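Local coordinates for protein N-acetylglucosamine-6-phosphate deacetylase (Thermotoga maritima, PDB 1O12) that probably removes the acetyl group from N-acetylglucosamine 6-phosphate in amino-sugar metabolism, using a bound divalent metal ion, at residues 58-63 with 263-268; 207-212 with 235-240. All blocks are in the same frame, centred on the assembly; numbering follows the deposited sequence.

Overall arrangement
Contact 1 (58-63 with 263-268) and contact 2 (207-212 with 235-240) sit side by side in one TIM-barrel domain, their centres about 10 Å apart. Strands 235-239 and 262-265 are neighbours in the same parallel sheet, and V263 N is probably hydrogen-bonded to L236 O at 2.8 Å. Along the chain contact 2 is nested within the loop that contact 1 closes. Both reach the metal site: H209 of contact 2 binds the iron(III), while the side chain of H61 in contact 1 lies about 5 Å from it. E237 of contact 2 is probably hydrogen-bonded to H61, and I239 CD1 packs at 3.4 Å against OD2 of D267, the predicted proton donor/acceptor.

Contact 1 (58-63 with 263-268); sequences VDPHIH and VLVTDS
H63 donates from NE2 to D267 OD1 at 2.9 Å, a histidine-carboxylate bond lying close to the plane of the imidazole. The carboxylate is turned 69° from that ring, and its oxygen is met on the anti side, 35° out of the carboxylate plane. D267 also leans over H61: its CG stands above one face of the H61 ring, displaced toward the rim. The imidazole of H61 has its polar partners beyond this pair, probably E237 at ND1, and E127 at NE2.

Backbone bonds hold the two histidines and D267 in step. D267 N donates a hydrogen bond to H61 O at 2.7 Å, and H63 N bonds to S268 O at 2.9 Å. On the P60 side, V265 CG2 packs on H61 CB (3.4 Å) and P60 CG; the valine offers methyls to both, while the proline makes the corner at which the chain turns. With CG anti to its backbone N (chi1 -164°), H61 sets that atom 4.1 Å from V265 CG1.

D59 sets the corner. Its OD1 takes H61 N, forming an Asx turn across P60, and T266 N at 3.3 Å from the opposite face of the carboxylate. An alanine here would probably leave both amides without their acceptor and the corner less firmly fixed. At the V58 end, a water lies between V58 O and L264 O.

The arrangement is that of the amidohydrolase barrel where its first and eighth strands meet, with the HxH motif facing the aspartate predicted to be the proton donor/acceptor.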
loop_
_atom_site.group_PDB
_atom_site.type_symbol
_atom_site.label_atom_id
_atom_site.label_comp_id
_atom_site.label_asym_id
_atom_site.label_seq_id
_atom_site.Cartn_x
_atom_site.Cartn_y
_atom_site.Cartn_z
ATOM N N VAL A 58 -23.387 -11.505 1.835
ATOM C CA VAL A 58 -22.980 -12.419 0.797
ATOM C C VAL A 58 -21.588 -12.989 1.117
ATOM O O VAL A 58 -20.620 -12.225 1.265
ATOM C CB VAL A 58 -22.935 -11.684 -0.570
ATOM C CG1 VAL A 58 -22.473 -12.659 -1.653
ATOM C CG2 VAL A 58 -24.336 -11.070 -0.902
ATOM N N ASP A 59 -21.477 -14.319 1.221
ATOM C CA ASP A 59 -20.190 -14.945 1.518
ATOM C C ASP A 59 -19.809 -15.794 0.313
ATOM O O ASP A 59 -20.311 -16.895 0.139
ATOM C CB ASP A 59 -20.257 -15.829 2.771
ATOM C CG ASP A 59 -18.868 -16.175 3.305
ATOM O OD1 ASP A 59 -17.900 -15.945 2.557
ATOM O OD2 ASP A 59 -18.729 -16.673 4.445
ATOM N N PRO A 60 -18.882 -15.291 -0.519
ATOM C CA PRO A 60 -18.454 -16.020 -1.712
ATOM C C PRO A 60 -17.342 -17.000 -1.446
ATOM O O PRO A 60 -16.863 -17.662 -2.368
ATOM C CB PRO A 60 -18.014 -14.896 -2.638
ATOM C CG PRO A 60 -17.328 -13.942 -1.664
ATOM C CD PRO A 60 -18.272 -13.938 -0.474
ATOM N N HIS A 61 -16.937 -17.103 -0.184
ATOM C CA HIS A 61 -15.830 -17.980 0.164
ATOM C C HIS A 61 -15.983 -18.609 1.539
ATOM O O HIS A 61 -15.530 -18.039 2.529
ATOM C CB HIS A 61 -14.518 -17.184 0.112
ATOM C CG HIS A 61 -13.297 -18.038 0.066
ATOM N ND1 HIS A 61 -12.058 -17.548 -0.284
ATOM C CD2 HIS A 61 -13.118 -19.356 0.325
ATOM C CE1 HIS A 61 -11.168 -18.523 -0.241
ATOM N NE2 HIS A 61 -11.785 -19.630 0.125
ATOM N N ILE A 62 -16.624 -19.775 1.595
ATOM C CA ILE A 62 -16.811 -20.518 2.843
ATOM C C ILE A 62 -16.841 -22.021 2.517
ATOM O O ILE A 62 -17.623 -22.456 1.674
ATOM C CB ILE A 62 -18.136 -20.104 3.583
ATOM C CG1 ILE A 62 -18.428 -21.073 4.737
ATOM C CG2 ILE A 62 -19.298 -20.059 2.627
ATOM C CD1 ILE A 62 -19.650 -20.682 5.575
ATOM N N HIS A 63 -16.005 -22.798 3.205
ATOM C CA HIS A 63 -15.898 -24.247 2.997
ATOM C C HIS A 63 -16.962 -25.059 3.738
ATOM O O HIS A 63 -17.554 -25.981 3.195
ATOM C CB HIS A 63 -14.503 -24.715 3.454
ATOM C CG HIS A 63 -13.385 -23.962 2.811
ATOM N ND1 HIS A 63 -12.944 -24.241 1.538
ATOM C CD2 HIS A 63 -12.702 -22.862 3.212
ATOM C CE1 HIS A 63 -12.041 -23.344 1.179
ATOM N NE2 HIS A 63 -11.878 -22.493 2.175
ATOM N N VAL A 263 -13.858 -7.120 -0.379
ATOM C CA VAL A 263 -14.953 -8.061 -0.310
ATOM C C VAL A 263 -14.824 -8.873 0.960
ATOM O O VAL A 263 -13.851 -9.614 1.128
ATOM C CB VAL A 263 -14.931 -8.983 -1.525
ATOM C CG1 VAL A 263 -15.650 -10.301 -1.226
ATOM C CG2 VAL A 263 -15.618 -8.296 -2.662
ATOM N N LEU A 264 -15.776 -8.743 1.874
ATOM C CA LEU A 264 -15.666 -9.522 3.115
ATOM C C LEU A 264 -15.887 -10.989 2.780
ATOM O O LEU A 264 -16.677 -11.329 1.899
ATOM C CB LEU A 264 -16.664 -9.026 4.156
ATOM C CG LEU A 264 -16.038 -8.307 5.352
ATOM C CD1 LEU A 264 -14.800 -7.564 4.932
ATOM C CD2 LEU A 264 -17.034 -7.365 5.995
ATOM N N VAL A 265 -15.197 -11.860 3.490
ATOM C CA VAL A 265 -15.281 -13.287 3.227
ATOM C C VAL A 265 -15.061 -14.005 4.572
ATOM O O VAL A 265 -14.473 -13.446 5.503
ATOM C CB VAL A 265 -14.167 -13.642 2.176
ATOM C CG1 VAL A 265 -13.357 -14.789 2.621
ATOM C CG2 VAL A 265 -14.782 -13.864 0.795
ATOM N N THR A 266 -15.499 -15.245 4.679
ATOM C CA THR A 266 -15.330 -15.961 5.920
ATOM C C THR A 266 -14.189 -16.992 5.863
ATOM O O THR A 266 -13.376 -17.057 6.789
ATOM C CB THR A 266 -16.695 -16.613 6.308
ATOM O OG1 THR A 266 -16.950 -16.413 7.701
ATOM C CG2 THR A 266 -16.736 -18.077 5.959
ATOM N N ASP A 267 -14.101 -17.758 4.768
ATOM C CA ASP A 267 -13.079 -18.797 4.590
ATOM C C ASP A 267 -13.213 -19.762 5.763
ATOM O O ASP A 267 -12.262 -20.409 6.192
ATOM C CB ASP A 267 -11.667 -18.183 4.543
ATOM C CG ASP A 267 -10.564 -19.197 4.091
ATOM O OD1 ASP A 267 -10.740 -19.952 3.094
ATOM O OD2 ASP A 267 -9.485 -19.215 4.730
ATOM N N SER A 268 -14.425 -19.832 6.277
ATOM C CA SER A 268 -14.773 -20.680 7.390
ATOM C C SER A 268 -14.714 -22.170 7.025
ATOM O O SER A 268 -14.918 -22.562 5.868
ATOM C CB SER A 268 -16.189 -20.302 7.836
ATOM O OG SER A 268 -16.742 -21.178 8.788
HETATM O O HOH W 1 -18.960 -10.115 0.535
#

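Contact 2 (207-212 with 235-240); sequences ITHFPN and KLELIC. With FE (Fe (III) ion), chain C.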
loop_
_atom_site.group_PDB
_atom_site.type_symbol
_atom_site.label_atom_id
_atom_site.label_comp_id
_atom_site.label_asym_id
_atom_site.label_seq_id
_atom_site.Cartn_x
_atom_site.Cartn_y
_atom_site.Cartn_z
ATOM N N ILE A 207 -8.846 -10.694 -6.341
ATOM C CA ILE A 207 -7.793 -11.456 -5.661
ATOM C C ILE A 207 -8.362 -12.226 -4.430
ATOM O O ILE A 207 -9.063 -11.638 -3.588
ATOM C CB ILE A 207 -6.657 -10.533 -5.256
ATOM C CG1 ILE A 207 -5.979 -10.009 -6.525
ATOM C CG2 ILE A 207 -5.659 -11.289 -4.355
ATOM C CD1 ILE A 207 -4.817 -9.105 -6.273
ATOM N N THR A 208 -8.079 -13.537 -4.363
ATOM C CA THR A 208 -8.579 -14.435 -3.307
ATOM C C THR A 208 -7.787 -14.279 -1.997
ATOM O O THR A 208 -6.551 -14.300 -1.990
ATOM C CB THR A 208 -8.600 -15.940 -3.836
ATOM O OG1 THR A 208 -9.495 -16.020 -4.945
ATOM C CG2 THR A 208 -9.074 -16.940 -2.772
ATOM N N HIS A 209 -8.539 -14.168 -0.902
ATOM C CA HIS A 209 -8.033 -13.868 0.448
ATOM C C HIS A 209 -6.647 -13.220 0.476
ATOM O O HIS A 209 -5.629 -13.856 0.758
ATOM C CB HIS A 209 -8.125 -15.069 1.418
ATOM C CG HIS A 209 -7.499 -16.327 0.918
ATOM N ND1 HIS A 209 -6.322 -16.343 0.208
ATOM C CD2 HIS A 209 -7.889 -17.618 1.033
ATOM C CE1 HIS A 209 -6.016 -17.592 -0.100
ATOM N NE2 HIS A 209 -6.952 -18.384 0.387
ATOM N N PHE A 210 -6.658 -11.930 0.134
ATOM C CA PHE A 210 -5.486 -11.052 0.085
ATOM C C PHE A 210 -5.058 -10.746 1.523
ATOM O O PHE A 210 -5.890 -10.411 2.368
ATOM C CB PHE A 210 -5.887 -9.751 -0.624
ATOM C CG PHE A 210 -4.798 -8.709 -0.690
ATOM C CD1 PHE A 210 -4.019 -8.574 -1.835
ATOM C CD2 PHE A 210 -4.571 -7.846 0.385
ATOM C CE1 PHE A 210 -3.040 -7.609 -1.918
ATOM C CE2 PHE A 210 -3.590 -6.873 0.320
ATOM C CZ PHE A 210 -2.820 -6.749 -0.834
ATOM N N PRO A 211 -3.753 -10.820 1.813
ATOM C CA PRO A 211 -2.670 -11.170 0.892
ATOM C C PRO A 211 -2.138 -12.569 1.174
ATOM O O PRO A 211 -1.019 -12.899 0.774
ATOM C CB PRO A 211 -1.633 -10.131 1.215
ATOM C CG PRO A 211 -1.703 -10.157 2.717
ATOM C CD PRO A 211 -3.193 -10.197 3.025
ATOM N N ASN A 212 -2.915 -13.385 1.873
ATOM C CA ASN A 212 -2.431 -14.735 2.170
ATOM C C ASN A 212 -2.270 -15.543 0.875
ATOM O O ASN A 212 -3.116 -15.484 -0.019
ATOM C CB ASN A 212 -3.393 -15.478 3.107
ATOM C CG ASN A 212 -3.928 -14.602 4.249
ATOM O OD1 ASN A 212 -5.086 -14.154 4.214
ATOM N ND2 ASN A 212 -3.093 -14.368 5.268
ATOM N N LYS A 235 -10.820 -6.064 -6.915
ATOM C CA LYS A 235 -11.298 -6.128 -5.541
ATOM C C LYS A 235 -10.496 -7.174 -4.755
ATOM O O LYS A 235 -9.997 -8.138 -5.341
ATOM C CB LYS A 235 -12.795 -6.449 -5.512
ATOM C CG LYS A 235 -13.651 -5.527 -6.370
ATOM C CD LYS A 235 -15.123 -5.659 -5.989
ATOM C CE LYS A 235 -16.020 -4.788 -6.854
ATOM N NZ LYS A 235 -15.478 -3.397 -6.982
ATOM N N LEU A 236 -10.373 -6.993 -3.444
ATOM C CA LEU A 236 -9.610 -7.930 -2.645
ATOM C C LEU A 236 -10.476 -8.548 -1.581
ATOM O O LEU A 236 -11.187 -7.838 -0.865
ATOM C CB LEU A 236 -8.437 -7.232 -1.953
ATOM C CG LEU A 236 -7.563 -6.257 -2.751
ATOM C CD1 LEU A 236 -6.470 -5.687 -1.865
ATOM C CD2 LEU A 236 -6.964 -6.993 -3.938
ATOM N N GLU A 237 -10.449 -9.869 -1.454
ATOM C CA GLU A 237 -11.252 -10.421 -0.395
ATOM C C GLU A 237 -10.368 -10.451 0.865
ATOM O O GLU A 237 -9.179 -10.684 0.783
ATOM C CB GLU A 237 -11.861 -11.790 -0.799
ATOM C CG GLU A 237 -10.987 -12.996 -0.784
ATOM C CD GLU A 237 -11.721 -14.269 -1.239
ATOM O OE1 GLU A 237 -11.224 -15.361 -0.914
ATOM O OE2 GLU A 237 -12.772 -14.200 -1.928
ATOM N N LEU A 238 -10.955 -10.152 2.015
ATOM C CA LEU A 238 -10.219 -10.118 3.266
ATOM C C LEU A 238 -10.868 -10.963 4.375
ATOM O O LEU A 238 -12.070 -10.889 4.592
ATOM C CB LEU A 238 -10.138 -8.683 3.780
ATOM C CG LEU A 238 -9.699 -7.463 2.984
ATOM C CD1 LEU A 238 -9.664 -6.281 3.977
ATOM C CD2 LEU A 238 -8.321 -7.663 2.322
ATOM N N ILE A 239 -10.075 -11.755 5.084
ATOM C CA ILE A 239 -10.614 -12.542 6.190
ATOM C C ILE A 239 -10.388 -11.726 7.467
ATOM O O ILE A 239 -9.264 -11.670 7.951
ATOM C CB ILE A 239 -9.893 -13.897 6.316
ATOM C CG1 ILE A 239 -10.119 -14.728 5.053
ATOM C CG2 ILE A 239 -10.382 -14.645 7.571
ATOM C CD1 ILE A 239 -9.120 -15.862 4.888
ATOM N N CYS A 240 -11.432 -11.098 8.015
ATOM C CA CYS A 240 -11.257 -10.271 9.202
ATOM C C CYS A 240 -11.354 -10.919 10.556
ATOM O O CYS A 240 -12.171 -10.521 11.377
ATOM C CB CYS A 240 -12.211 -9.106 9.173
ATOM S SG CYS A 240 -11.794 -8.039 7.862
HETATM FE FE FE C . -6.930 -20.694 0.198
HETATM O O HOH W 2 -7.648 -12.252 3.889
#
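L236 places CD1 almost exactly over the centre of the F210 ring, 3.5 Å from the centroid and only 7° from the ring normal, a clear CH-pi contact. In F210, CG lies anti to the backbone N, on the side of L236, and chi2 near 98° turns the ring face to CD1. P211 CB lies over the opposite face, and the F210-P211 peptide is cis; the ring is clasped between two aliphatic groups. The other methyl of L236, CD2, lies beside I207 CB at 3.8 Å, both side chains pointing the same way; a branched leucine thus serves two neighbours.

The backbones pair in parallel, I207 N to K235 O at 3.0 Å and E237 N to I207 O, and F210 N then bonds to E237 O. These are the sixth and seventh strands of the amidohydrolase TIM barrel. H209, just beyond the sixth, binds the iron(III) through NE2 at 2.3 Å, with E127 and H188 from elsewhere in the barrel completing the protein ligands.

T208 CG2 rests over the centre of the H209 ring, 3.9 Å above the plane. In E237, CG lies between the backbone N and the carbonyl carbon (chi1 77°), and the extended chain beyond it carries the carboxylate toward H209 N. Its OE1 accepts from H209 N at 2.9 Å, though the place of that nitrogen is less sure, and is probably hydrogen-bonded to H61 ND1, while OE2 forms a salt bridge with R206. I239 CD1 packs on H209 CB at 3.7 Å. N212 OD1 shares a water with F210 O and I239 N, its ND2 being bonded to H244 O.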